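Local coordinates for protein L-talarate/galactarate dehydratase (Salmonella typhimurium, PDB 2PP0) that catalyses the magnesium-dependent dehydration of L-talarate and galactarate to 5-keto-4-deoxy-D-glucarate and the competing epimerisation of L-talarate to galactarate, at residues T281-H286 with F311-D316; Q288-N293 with A319-K324; I96-L101 with C392-R397. All coordinates share one frame; numbering follows the deposited sequence.

Contact 1 of 3, residues T281-H286 with F311-D316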
ATOM      1  N   THR B 281     -15.527 -10.636   6.103  1.00 27.53           N
ATOM      2  CA  THR B 281     -15.439 -10.704   4.650  1.00 26.13           C
ATOM      3  C   THR B 281     -15.278  -9.391   3.903  1.00 26.47           C
ATOM      4  O   THR B 281     -15.849  -9.215   2.826  1.00 26.44           O
ATOM      5  CB  THR B 281     -16.674 -11.435   4.071  1.00 28.21           C
ATOM      6  OG1 THR B 281     -17.853 -10.648   4.299  1.00 29.74           O
ATOM      7  CG2 THR B 281     -16.849 -12.777   4.748  1.00 27.27           C
ATOM      8  N   SER B 282     -14.498  -8.469   4.457  1.00 27.02           N
ATOM      9  CA  SER B 282     -14.250  -7.198   3.781  1.00 26.83           C
ATOM     10  C   SER B 282     -13.372  -6.314   4.638  1.00 26.81           C
ATOM     11  O   SER B 282     -13.249  -6.527   5.840  1.00 26.38           O
ATOM     12  CB  SER B 282     -15.556  -6.449   3.506  1.00 28.13           C
ATOM     13  OG  SER B 282     -16.057  -5.854   4.696  1.00 25.57           O
ATOM     14  N   PHE B 283     -12.759  -5.321   4.007  1.00 28.08           N
ATOM     15  CA  PHE B 283     -11.931  -4.372   4.727  1.00 28.26           C
ATOM     16  C   PHE B 283     -12.832  -3.654   5.732  1.00 29.78           C
ATOM     17  O   PHE B 283     -12.508  -3.548   6.910  1.00 30.45           O
ATOM     18  CB  PHE B 283     -11.348  -3.344   3.764  1.00 29.95           C
ATOM     19  CG  PHE B 283     -10.798  -2.128   4.448  1.00 31.75           C
ATOM     20  CD1 PHE B 283      -9.512  -2.129   4.969  1.00 32.06           C
ATOM     21  CD2 PHE B 283     -11.590  -0.992   4.615  1.00 31.99           C
ATOM     22  CE1 PHE B 283      -9.012  -1.018   5.651  1.00 33.93           C
ATOM     23  CE2 PHE B 283     -11.105   0.126   5.293  1.00 34.03           C
ATOM     24  CZ  PHE B 283      -9.812   0.114   5.814  1.00 34.43           C
ATOM     25  N   ARG B 284     -13.974  -3.167   5.256  1.00 31.02           N
ATOM     26  CA  ARG B 284     -14.896  -2.440   6.117  1.00 33.56           C
ATOM     27  C   ARG B 284     -15.272  -3.165   7.403  1.00 32.56           C
ATOM     28  O   ARG B 284     -15.382  -2.538   8.452  1.00 32.05           O
ATOM     29  CB  ARG B 284     -16.157  -2.050   5.341  1.00 38.29           C
ATOM     30  CG  ARG B 284     -15.904  -0.954   4.307  1.00 44.01           C
ATOM     31  CD  ARG B 284     -17.171  -0.177   3.963  1.00 48.82           C
ATOM     32  NE  ARG B 284     -16.899   0.912   3.027  1.00 52.60           N
ATOM     33  CZ  ARG B 284     -16.639   0.744   1.732  1.00 54.89           C
ATOM     34  NH1 ARG B 284     -16.619  -0.475   1.205  1.00 55.39           N
ATOM     35  NH2 ARG B 284     -16.389   1.797   0.964  1.00 56.48           N
ATOM     36  N   GLU B 285     -15.473  -4.476   7.332  1.00 31.48           N
ATOM     37  CA  GLU B 285     -15.819  -5.239   8.525  1.00 30.78           C
ATOM     38  C   GLU B 285     -14.647  -5.252   9.493  1.00 29.85           C
ATOM     39  O   GLU B 285     -14.813  -5.046  10.699  1.00 28.18           O
ATOM     40  CB  GLU B 285     -16.209  -6.667   8.141  1.00 32.21           C
ATOM     41  CG  GLU B 285     -17.496  -6.728   7.330  1.00 34.65           C
ATOM     42  CD  GLU B 285     -17.676  -8.051   6.616  1.00 36.68           C
ATOM     43  OE1 GLU B 285     -17.835  -9.084   7.296  1.00 34.49           O
ATOM     44  OE2 GLU B 285     -17.652  -8.049   5.365  1.00 37.57           O
ATOM     45  N   HIS B 286     -13.451  -5.495   8.966  1.00 29.17           N
ATOM     46  CA  HIS B 286     -12.260  -5.508   9.804  1.00 26.77           C
ATOM     47  C   HIS B 286     -12.025  -4.136  10.416  1.00 25.93           C
ATOM     48  O   HIS B 286     -11.587  -4.026  11.557  1.00 26.16           O
ATOM     49  CB  HIS B 286     -11.028  -5.921   8.993  1.00 25.91           C
ATOM     50  CG  HIS B 286     -10.762  -7.393   9.015  1.00 22.64           C
ATOM     51  ND1 HIS B 286     -11.126  -8.232   7.985  1.00 25.61           N
ATOM     52  CD2 HIS B 286     -10.189  -8.179   9.956  1.00 22.91           C
ATOM     53  CE1 HIS B 286     -10.791  -9.473   8.292  1.00 23.15           C
ATOM     54  NE2 HIS B 286     -10.222  -9.468   9.483  1.00 25.92           N
ATOM     55  N   PHE B 311      -6.650  -7.067   1.667  1.00 25.49           N
ATOM     56  CA  PHE B 311      -5.888  -7.596   2.795  1.00 27.11           C
ATOM     57  C   PHE B 311      -4.764  -6.609   3.139  1.00 27.93           C
ATOM     58  O   PHE B 311      -4.432  -6.407   4.314  1.00 28.85           O
ATOM     59  CB  PHE B 311      -5.303  -8.974   2.440  1.00 26.62           C
ATOM     60  CG  PHE B 311      -4.614  -9.668   3.588  1.00 27.20           C
ATOM     61  CD1 PHE B 311      -5.185 -10.786   4.189  1.00 25.20           C
ATOM     62  CD2 PHE B 311      -3.381  -9.213   4.063  1.00 26.13           C
ATOM     63  CE1 PHE B 311      -4.540 -11.443   5.242  1.00 26.75           C
ATOM     64  CE2 PHE B 311      -2.730  -9.859   5.114  1.00 25.33           C
ATOM     65  CZ  PHE B 311      -3.307 -10.976   5.707  1.00 27.89           C
ATOM     66  N   LEU B 312      -4.183  -5.988   2.114  1.00 28.02           N
ATOM     67  CA  LEU B 312      -3.108  -5.023   2.336  1.00 28.75           C
ATOM     68  C   LEU B 312      -3.615  -3.804   3.111  1.00 29.54           C
ATOM     69  O   LEU B 312      -2.944  -3.325   4.022  1.00 29.74           O
ATOM     70  CB  LEU B 312      -2.493  -4.576   1.003  1.00 27.58           C
ATOM     71  CG  LEU B 312      -1.728  -5.646   0.212  1.00 26.82           C
ATOM     72  CD1 LEU B 312      -1.261  -5.085  -1.117  1.00 26.14           C
ATOM     73  CD2 LEU B 312      -0.543  -6.136   1.021  1.00 28.13           C
ATOM     74  N   LYS B 313      -4.795  -3.303   2.755  1.00 29.93           N
ATOM     75  CA  LYS B 313      -5.340  -2.143   3.459  1.00 31.20           C
ATOM     76  C   LYS B 313      -5.656  -2.515   4.899  1.00 29.73           C
ATOM     77  O   LYS B 313      -5.534  -1.693   5.807  1.00 29.37           O
ATOM     78  CB  LYS B 313      -6.604  -1.629   2.771  1.00 33.73           C
ATOM     79  CG  LYS B 313      -6.365  -1.058   1.383  1.00 39.04           C
ATOM     80  CD  LYS B 313      -7.532  -0.166   0.953  1.00 43.62           C
ATOM     81  CE  LYS B 313      -8.874  -0.890   1.021  1.00 45.70           C
ATOM     82  NZ  LYS B 313     -10.027   0.036   0.759  1.00 47.98           N
ATOM     83  N   ILE B 314      -6.067  -3.760   5.107  1.00 27.93           N
ATOM     84  CA  ILE B 314      -6.380  -4.231   6.449  1.00 28.96           C
ATOM     85  C   ILE B 314      -5.092  -4.255   7.271  1.00 28.94           C
ATOM     86  O   ILE B 314      -5.058  -3.784   8.411  1.00 28.55           O
ATOM     87  CB  ILE B 314      -7.014  -5.641   6.405  1.00 27.92           C
ATOM     88  CG1 ILE B 314      -8.399  -5.554   5.757  1.00 28.53           C
ATOM     89  CG2 ILE B 314      -7.115  -6.223   7.818  1.00 28.73           C
ATOM     90  CD1 ILE B 314      -8.995  -6.898   5.402  1.00 28.02           C
ATOM     91  N   MET B 315      -4.028  -4.792   6.681  1.00 29.58           N
ATOM     92  CA  MET B 315      -2.726  -4.861   7.342  1.00 28.98           C
ATOM     93  C   MET B 315      -2.228  -3.490   7.751  1.00 27.47           C
ATOM     94  O   MET B 315      -1.722  -3.309   8.858  1.00 28.84           O
ATOM     95  CB  MET B 315      -1.668  -5.467   6.420  1.00 28.56           C
ATOM     96  CG  MET B 315      -1.490  -6.956   6.523  1.00 30.51           C
ATOM     97  SD  MET B 315      -0.019  -7.416   5.561  1.00 22.43           S
ATOM     98  CE  MET B 315      -0.499  -6.976   4.099  1.00 23.38           C
ATOM     99  N   ASP B 316      -2.336  -2.533   6.839  1.00 27.02           N
ATOM    100  CA  ASP B 316      -1.888  -1.175   7.118  1.00 28.70           C
ATOM    101  C   ASP B 316      -2.676  -0.563   8.266  1.00 29.35           C
ATOM    102  O   ASP B 316      -2.122   0.160   9.098  1.00 30.08           O
ATOM    103  CB  ASP B 316      -2.018  -0.302   5.865  1.00 30.06           C
ATOM    104  CG  ASP B 316      -1.135  -0.790   4.722  1.00 32.65           C
ATOM    105  OD1 ASP B 316      -0.176  -1.540   5.000  1.00 33.09           O
ATOM    106  OD2 ASP B 316      -1.390  -0.422   3.556  1.00 34.82           O
TER
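Glu285 OE2 takes two hydroxyls, Thr281 OG1 and Ser282 OG, at the start of the helix that brings Phe283 and His286 against Lys313 and Ile314. Thr281 OG1 reaches the syn lone pair of Glu285 OE2 at 2.8 Å. Ser282 OG comes from the anti side, somewhat out of the carboxylate plane. Ser282 is the N-cap, and its OG also accepts from Glu285 N at 3.0 Å. These bonds tie the Glu285 carboxylate back over the first turn. Phe283 CG lies anti to the backbone N (chi1 164°), which places CG on the side of helix 308-320. The side chains of Phe283 and Lys313 cross at about a right angle. Lys313 CE lies over one face of the ring, toward its rim. Lys313 NZ makes a cation-pi contact, 4.5 Å from the centroid of the Phe283 ring and 19° off its normal. Phe283 CE1 also approaches Lys313 O at 3.5 Å. Ile314 runs past Phe283 in the opposite direction, with Ile314 CG1 3.7 Å from Phe283 CD1. Ile314 CG2 lies over a face of the His286 ring, and Ile314 CD1 is 3.6 Å from His286 ND1. His286 ND1 gives a weak bond to Ser282 O. The contact thus joins two helices of the barrel domain, 283-291 and 308-320. Val305 of the short helix 302-305 touches both His286 and Ile314, and Ser125, just before helix 127-146, meets Ser282 and Glu285.

Contact 2 of 3, residues Q288-N293 with A319-K324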
ATOM      1  N   GLN B 288     -14.236  -1.882  11.333  1.00 30.95           N
ATOM      2  CA  GLN B 288     -15.106  -1.657  12.478  1.00 31.43           C
ATOM      3  C   GLN B 288     -14.547  -2.347  13.720  1.00 31.18           C
ATOM      4  O   GLN B 288     -14.619  -1.798  14.820  1.00 30.05           O
ATOM      5  CB  GLN B 288     -16.525  -2.160  12.187  1.00 33.55           C
ATOM      6  CG  GLN B 288     -17.281  -1.297  11.185  1.00 38.53           C
ATOM      7  CD  GLN B 288     -17.368   0.164  11.617  1.00 43.09           C
ATOM      8  OE1 GLN B 288     -18.008   0.492  12.620  1.00 45.89           O
ATOM      9  NE2 GLN B 288     -16.715   1.047  10.862  1.00 42.75           N
ATOM     10  N   LEU B 289     -13.983  -3.544  13.559  1.00 29.94           N
ATOM     11  CA  LEU B 289     -13.429  -4.232  14.717  1.00 29.56           C
ATOM     12  C   LEU B 289     -12.170  -3.536  15.221  1.00 30.26           C
ATOM     13  O   LEU B 289     -11.969  -3.397  16.432  1.00 29.79           O
ATOM     14  CB  LEU B 289     -13.126  -5.702  14.400  1.00 29.76           C
ATOM     15  CG  LEU B 289     -14.224  -6.683  14.850  1.00 29.93           C
ATOM     16  CD1 LEU B 289     -15.405  -6.633  13.892  1.00 28.27           C
ATOM     17  CD2 LEU B 289     -13.648  -8.081  14.922  1.00 31.36           C
ATOM     18  N   ILE B 290     -11.324  -3.091  14.295  1.00 28.60           N
ATOM     19  CA  ILE B 290     -10.091  -2.406  14.676  1.00 29.71           C
ATOM     20  C   ILE B 290     -10.374  -1.052  15.338  1.00 29.69           C
ATOM     21  O   ILE B 290      -9.776  -0.724  16.361  1.00 31.72           O
ATOM     22  CB  ILE B 290      -9.157  -2.228  13.449  1.00 29.41           C
ATOM     23  CG1 ILE B 290      -8.629  -3.601  13.007  1.00 28.58           C
ATOM     24  CG2 ILE B 290      -7.993  -1.309  13.807  1.00 29.42           C
ATOM     25  CD1 ILE B 290      -7.911  -3.607  11.658  1.00 31.00           C
ATOM     26  N   LEU B 291     -11.292  -0.271  14.777  1.00 31.33           N
ATOM     27  CA  LEU B 291     -11.626   1.020  15.375  1.00 31.82           C
ATOM     28  C   LEU B 291     -12.277   0.824  16.746  1.00 33.20           C
ATOM     29  O   LEU B 291     -12.256   1.724  17.587  1.00 33.23           O
ATOM     30  CB  LEU B 291     -12.565   1.811  14.464  1.00 32.25           C
ATOM     31  CG  LEU B 291     -11.979   2.267  13.128  1.00 34.32           C
ATOM     32  CD1 LEU B 291     -13.026   3.049  12.352  1.00 34.64           C
ATOM     33  CD2 LEU B 291     -10.737   3.128  13.376  1.00 36.08           C
ATOM     34  N   GLY B 292     -12.845  -0.359  16.967  1.00 31.91           N
ATOM     35  CA  GLY B 292     -13.482  -0.654  18.238  1.00 30.98           C
ATOM     36  C   GLY B 292     -12.550  -1.319  19.233  1.00 31.29           C
ATOM     37  O   GLY B 292     -12.977  -1.722  20.317  1.00 30.65           O
ATOM     38  N   ASN B 293     -11.275  -1.444  18.871  1.00 30.36           N
ATOM     39  CA  ASN B 293     -10.282  -2.055  19.755  1.00 29.85           C
ATOM     40  C   ASN B 293     -10.685  -3.461  20.208  1.00 28.79           C
ATOM     41  O   ASN B 293     -10.484  -3.850  21.361  1.00 28.27           O
ATOM     42  CB  ASN B 293     -10.059  -1.146  20.966  1.00 31.12           C
ATOM     43  CG  ASN B 293      -9.484   0.204  20.574  1.00 33.86           C
ATOM     44  OD1 ASN B 293      -9.870   1.241  21.113  1.00 36.30           O
ATOM     45  ND2 ASN B 293      -8.552   0.195  19.635  1.00 31.24           N
ATOM     46  N   ALA B 319      -1.631  -2.305  11.607  1.00 29.89           N
ATOM     47  CA  ALA B 319      -0.300  -1.844  11.992  1.00 32.64           C
ATOM     48  C   ALA B 319      -0.377  -0.440  12.584  1.00 32.53           C
ATOM     49  O   ALA B 319       0.304  -0.131  13.560  1.00 32.13           O
ATOM     50  CB  ALA B 319       0.635  -1.856  10.775  1.00 29.78           C
ATOM     51  N   LYS B 320      -1.207   0.404  11.983  1.00 35.09           N
ATOM     52  CA  LYS B 320      -1.381   1.772  12.456  1.00 36.82           C
ATOM     53  C   LYS B 320      -1.918   1.762  13.893  1.00 37.38           C
ATOM     54  O   LYS B 320      -1.620   2.661  14.686  1.00 36.55           O
ATOM     55  CB  LYS B 320      -2.345   2.527  11.535  1.00 39.85           C
ATOM     56  CG  LYS B 320      -2.457   4.017  11.841  1.00 44.42           C
ATOM     57  CD  LYS B 320      -3.404   4.740  10.883  1.00 48.95           C
ATOM     58  CE  LYS B 320      -4.849   4.269  11.046  1.00 52.85           C
ATOM     59  NZ  LYS B 320      -5.801   5.041  10.187  1.00 53.96           N
ATOM     60  N   HIS B 321      -2.703   0.736  14.224  1.00 34.19           N
ATOM     61  CA  HIS B 321      -3.273   0.607  15.559  1.00 33.19           C
ATOM     62  C   HIS B 321      -2.413  -0.233  16.496  1.00 33.00           C
ATOM     63  O   HIS B 321      -2.857  -0.621  17.577  1.00 32.49           O
ATOM     64  CB  HIS B 321      -4.689   0.023  15.485  1.00 33.36           C
ATOM     65  CG  HIS B 321      -5.736   1.030  15.122  1.00 34.11           C
ATOM     66  ND1 HIS B 321      -5.836   1.579  13.861  1.00 35.17           N
ATOM     67  CD2 HIS B 321      -6.694   1.628  15.870  1.00 33.21           C
ATOM     68  CE1 HIS B 321      -6.811   2.472  13.849  1.00 33.47           C
ATOM     69  NE2 HIS B 321      -7.346   2.521  15.055  1.00 33.71           N
ATOM     70  N   GLY B 322      -1.185  -0.523  16.071  1.00 31.79           N
ATOM     71  CA  GLY B 322      -0.264  -1.286  16.898  1.00 30.33           C
ATOM     72  C   GLY B 322      -0.618  -2.728  17.199  1.00 31.42           C
ATOM     73  O   GLY B 322      -0.130  -3.290  18.181  1.00 32.12           O
ATOM     74  N   ARG B 323      -1.442  -3.341  16.353  1.00 30.34           N
ATOM     75  CA  ARG B 323      -1.850  -4.728  16.555  1.00 30.12           C
ATOM     76  C   ARG B 323      -0.934  -5.711  15.825  1.00 31.68           C
ATOM     77  O   ARG B 323      -0.269  -5.351  14.855  1.00 34.19           O
ATOM     78  CB  ARG B 323      -3.281  -4.931  16.041  1.00 28.54           C
ATOM     79  CG  ARG B 323      -4.278  -3.895  16.512  1.00 27.50           C
ATOM     80  CD  ARG B 323      -4.342  -3.823  18.031  1.00 31.67           C
ATOM     81  NE  ARG B 323      -5.428  -2.946  18.477  1.00 31.90           N
ATOM     82  CZ  ARG B 323      -5.701  -2.686  19.750  1.00 34.82           C
ATOM     83  NH1 ARG B 323      -4.965  -3.230  20.712  1.00 34.42           N
ATOM     84  NH2 ARG B 323      -6.717  -1.892  20.063  1.00 34.12           N
ATOM     85  N   LYS B 324      -0.914  -6.954  16.293  1.00 32.30           N
ATOM     86  CA  LYS B 324      -0.116  -8.002  15.663  1.00 30.67           C
ATOM     87  C   LYS B 324      -0.981  -8.641  14.581  1.00 31.46           C
ATOM     88  O   LYS B 324      -2.209  -8.485  14.581  1.00 29.91           O
ATOM     89  CB  LYS B 324       0.278  -9.076  16.681  1.00 32.02           C
ATOM     90  CG  LYS B 324       1.207  -8.613  17.801  1.00 34.33           C
ATOM     91  CD  LYS B 324       2.601  -8.288  17.282  1.00 35.66           C
ATOM     92  CE  LYS B 324       3.581  -8.073  18.435  1.00 34.10           C
ATOM     93  NZ  LYS B 324       3.663  -9.268  19.334  1.00 35.16           N
TER
HETATM   94  O   HOH W   1      -7.678  -2.036  17.371  1.00 36.98           O
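Two Schellman motifs close the neighbouring barrel helices 283-291 and 308-320, and Ile290, Leu291 and Asn293 meet His321 and Arg323 where those helices end. Asn293 has positive phi and returns its N to Ile290 O at 3.0 Å. Gly322 does the same for the other helix, with its N bonded to Ala319 O. Beside these turns, the His321 ring receives Ile290 CG2 over one face. This is a CH-pi contact: Ile290 CG2 is 3.6 Å from the centroid of the His321 ring and 16° off the normal. Ile290 CG2 is nearest His321 CG, at 3.5 Å. Leu291 CD2 comes obliquely to the ring, 3.8 Å from His321 NE2. The bond from His321 ND1 back to Leu317 O helps fix the rotation of the imidazole. Arg323 bends at chi2 (-57°), which turns CD before the chain continues extended. Arg323 NE donates to water 1 at 2.7 Å. The same water donates to Ile290 O, also at 2.7 Å, and bridges the two segments. This carbonyl therefore serves both the water and Asn293 N. Arg323 NH2 packs against Asn293 CB at 3.5 Å. The Asn293 and Arg323 side chains cross at about a right angle. After each turn the chain enters the next parallel strand, 297-298 or 324-325. Such helix-to-strand turns belong to the end of a beta/alpha barrel where its strands begin.

Contact 3 of 3, residues I96-L101 with C392-R397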
ATOM      1  N   ILE B  96     -18.595 -12.627 -14.190  1.00 29.35           N
ATOM      2  CA  ILE B  96     -17.893 -11.345 -14.321  1.00 29.84           C
ATOM      3  C   ILE B  96     -16.496 -11.429 -14.959  1.00 29.28           C
ATOM      4  O   ILE B  96     -15.957 -10.413 -15.392  1.00 29.09           O
ATOM      5  CB  ILE B  96     -17.705 -10.652 -12.943  1.00 29.31           C
ATOM      6  CG1 ILE B  96     -16.847 -11.535 -12.031  1.00 30.70           C
ATOM      7  CG2 ILE B  96     -19.064 -10.373 -12.295  1.00 28.81           C
ATOM      8  CD1 ILE B  96     -16.497 -10.886 -10.692  1.00 31.48           C
ATOM      9  N   ALA B  97     -15.918 -12.627 -15.006  1.00 29.07           N
ATOM     10  CA  ALA B  97     -14.566 -12.829 -15.548  1.00 32.10           C
ATOM     11  C   ALA B  97     -14.276 -12.220 -16.921  1.00 33.76           C
ATOM     12  O   ALA B  97     -13.166 -11.726 -17.170  1.00 32.85           O
ATOM     13  CB  ALA B  97     -14.239 -14.314 -15.566  1.00 31.44           C
ATOM     14  N   ASP B  98     -15.262 -12.260 -17.811  1.00 34.12           N
ATOM     15  CA  ASP B  98     -15.110 -11.713 -19.157  1.00 35.56           C
ATOM     16  C   ASP B  98     -14.634 -10.260 -19.161  1.00 34.13           C
ATOM     17  O   ASP B  98     -13.980  -9.814 -20.104  1.00 31.26           O
ATOM     18  CB  ASP B  98     -16.434 -11.834 -19.910  1.00 41.00           C
ATOM     19  CG  ASP B  98     -17.633 -11.643 -19.001  1.00 47.57           C
ATOM     20  OD1 ASP B  98     -17.926 -12.559 -18.184  1.00 48.21           O
ATOM     21  OD2 ASP B  98     -18.272 -10.571 -19.093  1.00 50.48           O
ATOM     22  N   ASN B  99     -14.957  -9.525 -18.101  1.00 32.21           N
ATOM     23  CA  ASN B  99     -14.557  -8.121 -17.974  1.00 32.01           C
ATOM     24  C   ASN B  99     -13.040  -7.918 -17.948  1.00 29.93           C
ATOM     25  O   ASN B  99     -12.555  -6.813 -18.161  1.00 29.30           O
ATOM     26  CB  ASN B  99     -15.154  -7.531 -16.700  1.00 31.55           C
ATOM     27  CG  ASN B  99     -16.647  -7.349 -16.801  1.00 32.02           C
ATOM     28  OD1 ASN B  99     -17.120  -6.430 -17.461  1.00 31.87           O
ATOM     29  ND2 ASN B  99     -17.399  -8.236 -16.164  1.00 30.88           N
ATOM     30  N   LEU B 100     -12.306  -8.988 -17.674  1.00 29.45           N
ATOM     31  CA  LEU B 100     -10.851  -8.939 -17.602  1.00 29.09           C
ATOM     32  C   LEU B 100     -10.179  -8.826 -18.969  1.00 30.98           C
ATOM     33  O   LEU B 100      -9.073  -8.299 -19.077  1.00 30.24           O
ATOM     34  CB  LEU B 100     -10.326 -10.193 -16.891  1.00 27.76           C
ATOM     35  CG  LEU B 100     -10.631 -10.350 -15.398  1.00 29.00           C
ATOM     36  CD1 LEU B 100     -10.355 -11.781 -14.964  1.00 28.02           C
ATOM     37  CD2 LEU B 100      -9.788  -9.366 -14.591  1.00 26.48           C
ATOM     38  N   LEU B 101     -10.838  -9.318 -20.012  1.00 31.91           N
ATOM     39  CA  LEU B 101     -10.244  -9.278 -21.348  1.00 33.47           C
ATOM     40  C   LEU B 101      -9.976  -7.858 -21.835  1.00 31.89           C
ATOM     41  O   LEU B 101     -10.850  -6.991 -21.772  1.00 32.82           O
ATOM     42  CB  LEU B 101     -11.129 -10.031 -22.354  1.00 32.54           C
ATOM     43  CG  LEU B 101     -11.447 -11.493 -22.007  1.00 32.52           C
ATOM     44  CD1 LEU B 101     -12.218 -12.145 -23.159  1.00 34.18           C
ATOM     45  CD2 LEU B 101     -10.166 -12.256 -21.741  1.00 31.30           C
ATOM     46  N   CYS B 392     -14.439 -23.129 -16.758  1.00 34.56           N
ATOM     47  CA  CYS B 392     -14.864 -22.313 -17.890  1.00 34.00           C
ATOM     48  C   CYS B 392     -13.699 -21.434 -18.328  1.00 34.10           C
ATOM     49  O   CYS B 392     -12.803 -21.146 -17.540  1.00 33.71           O
ATOM     50  CB  CYS B 392     -16.074 -21.445 -17.523  1.00 34.56           C
ATOM     51  SG  CYS B 392     -15.839 -20.304 -16.141  1.00 35.76           S
ATOM     52  N   GLU B 393     -13.709 -21.017 -19.589  1.00 33.76           N
ATOM     53  CA  GLU B 393     -12.633 -20.187 -20.112  1.00 34.20           C
ATOM     54  C   GLU B 393     -13.146 -19.005 -20.914  1.00 34.39           C
ATOM     55  O   GLU B 393     -14.245 -19.041 -21.474  1.00 34.05           O
ATOM     56  CB  GLU B 393     -11.694 -21.040 -20.969  1.00 35.51           C
ATOM     57  CG  GLU B 393     -10.934 -22.076 -20.161  1.00 36.30           C
ATOM     58  CD  GLU B 393     -10.077 -22.978 -21.023  1.00 38.22           C
ATOM     59  OE1 GLU B 393      -9.585 -22.505 -22.067  1.00 39.88           O
ATOM     60  OE2 GLU B 393      -9.883 -24.151 -20.646  1.00 38.45           O
ATOM     61  N   PHE B 394     -12.334 -17.954 -20.962  1.00 32.83           N
ATOM     62  CA  PHE B 394     -12.671 -16.734 -21.673  1.00 33.82           C
ATOM     63  C   PHE B 394     -11.452 -16.298 -22.478  1.00 35.92           C
ATOM     64  O   PHE B 394     -10.318 -16.471 -22.037  1.00 35.79           O
ATOM     65  CB  PHE B 394     -13.042 -15.639 -20.666  1.00 35.10           C
ATOM     66  CG  PHE B 394     -14.108 -16.056 -19.687  1.00 35.34           C
ATOM     67  CD1 PHE B 394     -15.449 -15.785 -19.939  1.00 37.00           C
ATOM     68  CD2 PHE B 394     -13.771 -16.760 -18.534  1.00 34.51           C
ATOM     69  CE1 PHE B 394     -16.444 -16.212 -19.055  1.00 36.73           C
ATOM     70  CE2 PHE B 394     -14.754 -17.191 -17.646  1.00 36.77           C
ATOM     71  CZ  PHE B 394     -16.094 -16.916 -17.908  1.00 36.64           C
ATOM     72  N   GLY B 395     -11.687 -15.735 -23.656  1.00 37.13           N
ATOM     73  CA  GLY B 395     -10.588 -15.280 -24.484  1.00 40.41           C
ATOM     74  C   GLY B 395      -9.890 -16.401 -25.222  1.00 43.16           C
ATOM     75  O   GLY B 395     -10.488 -17.438 -25.516  1.00 42.14           O
ATOM     76  N   LYS B 396      -8.609 -16.199 -25.512  1.00 45.00           N
ATOM     77  CA  LYS B 396      -7.826 -17.187 -26.244  1.00 46.85           C
ATOM     78  C   LYS B 396      -6.392 -17.205 -25.735  1.00 46.63           C
ATOM     79  O   LYS B 396      -5.742 -16.162 -25.663  1.00 44.78           O
ATOM     80  CB  LYS B 396      -7.843 -16.843 -27.735  1.00 49.74           C
ATOM     81  CG  LYS B 396      -7.128 -17.843 -28.631  1.00 54.58           C
ATOM     82  CD  LYS B 396      -7.167 -17.401 -30.089  1.00 57.18           C
ATOM     83  CE  LYS B 396      -6.646 -18.491 -31.017  1.00 60.23           C
ATOM     84  NZ  LYS B 396      -5.262 -18.913 -30.663  1.00 62.82           N
ATOM     85  N   ARG B 397      -5.903 -18.387 -25.374  1.00 47.74           N
ATOM     86  CA  ARG B 397      -4.538 -18.514 -24.882  1.00 50.39           C
ATOM     87  C   ARG B 397      -3.592 -17.844 -25.872  1.00 50.74           C
ATOM     88  O   ARG B 397      -3.714 -18.039 -27.082  1.00 49.45           O
ATOM     89  CB  ARG B 397      -4.142 -19.984 -24.740  1.00 53.52           C
ATOM     90  CG  ARG B 397      -4.957 -20.790 -23.746  1.00 58.04           C
ATOM     91  CD  ARG B 397      -4.354 -22.179 -23.585  1.00 62.13           C
ATOM     92  NE  ARG B 397      -5.162 -23.058 -22.745  1.00 66.60           N
ATOM     93  CZ  ARG B 397      -6.394 -23.462 -23.048  1.00 69.44           C
ATOM     94  NH1 ARG B 397      -6.970 -23.064 -24.176  1.00 69.76           N
ATOM     95  NH2 ARG B 397      -7.050 -24.273 -22.226  1.00 71.18           N
TER
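Phe394 lays one ring face against Ala97 and Asp98 in the capping domain of this enolase-superfamily fold, which the last strand of the chain completes. That strand, 388-395, returns to the edge of the antiparallel sheet, beside strand 28-40. Phe394 CG stands anti to the carbonyl carbon (chi1 -53°), which places CG on the side of the turn after helix 86-96. Ala97 CB sits above the ring toward its rim, 3.6 Å from Phe394 CE2. The pair is a CH-pi contact, with CB 27° off the normal. Asp98 N lies over the same face, also toward the rim. The Asp98 side chain crosses that of Phe394 at a slant, with carboxylate and ring planes 41° apart and Asp98 OD1 4.0 Å from Phe394 CE1. Ala97 immediately precedes the 3-10 segment 98-100, which begins with Asp98. Ile96 O accepts there from both Asn99 N and Asn99 ND2, the latter at 2.7 Å. Ala97 and Leu100 also touch strand 28-40, through Leu33 and Val31. Within 392-397, Arg397 NH2 forms a salt bridge with Glu393 OE1. Beyond the ring, Leu101 lies against the Gly395 backbone, with Leu101 CD1 3.7 Å from Gly395 N.

Contacts 1 and 2 are successive levels of one interface. Both join helix 283-291 to helix 308-320, with centres 11 Å apart, and the helices run side by side as neighbours round the barrel. Contact 1 is the buried level and the nearer to the catalytic machinery. The His286 side chain is about 6 Å from that of Asp301, which is thought to increase the basicity of the active-site His328, and about 7 Å from that of the magnesium ligand Glu278. Contact 2 lies at the surface, away from these sites. Contact 3 belongs to the capping domain, its centre 28 Å from that of contact 1 and 38 Å from that of contact 2. Along the chain it encloses both.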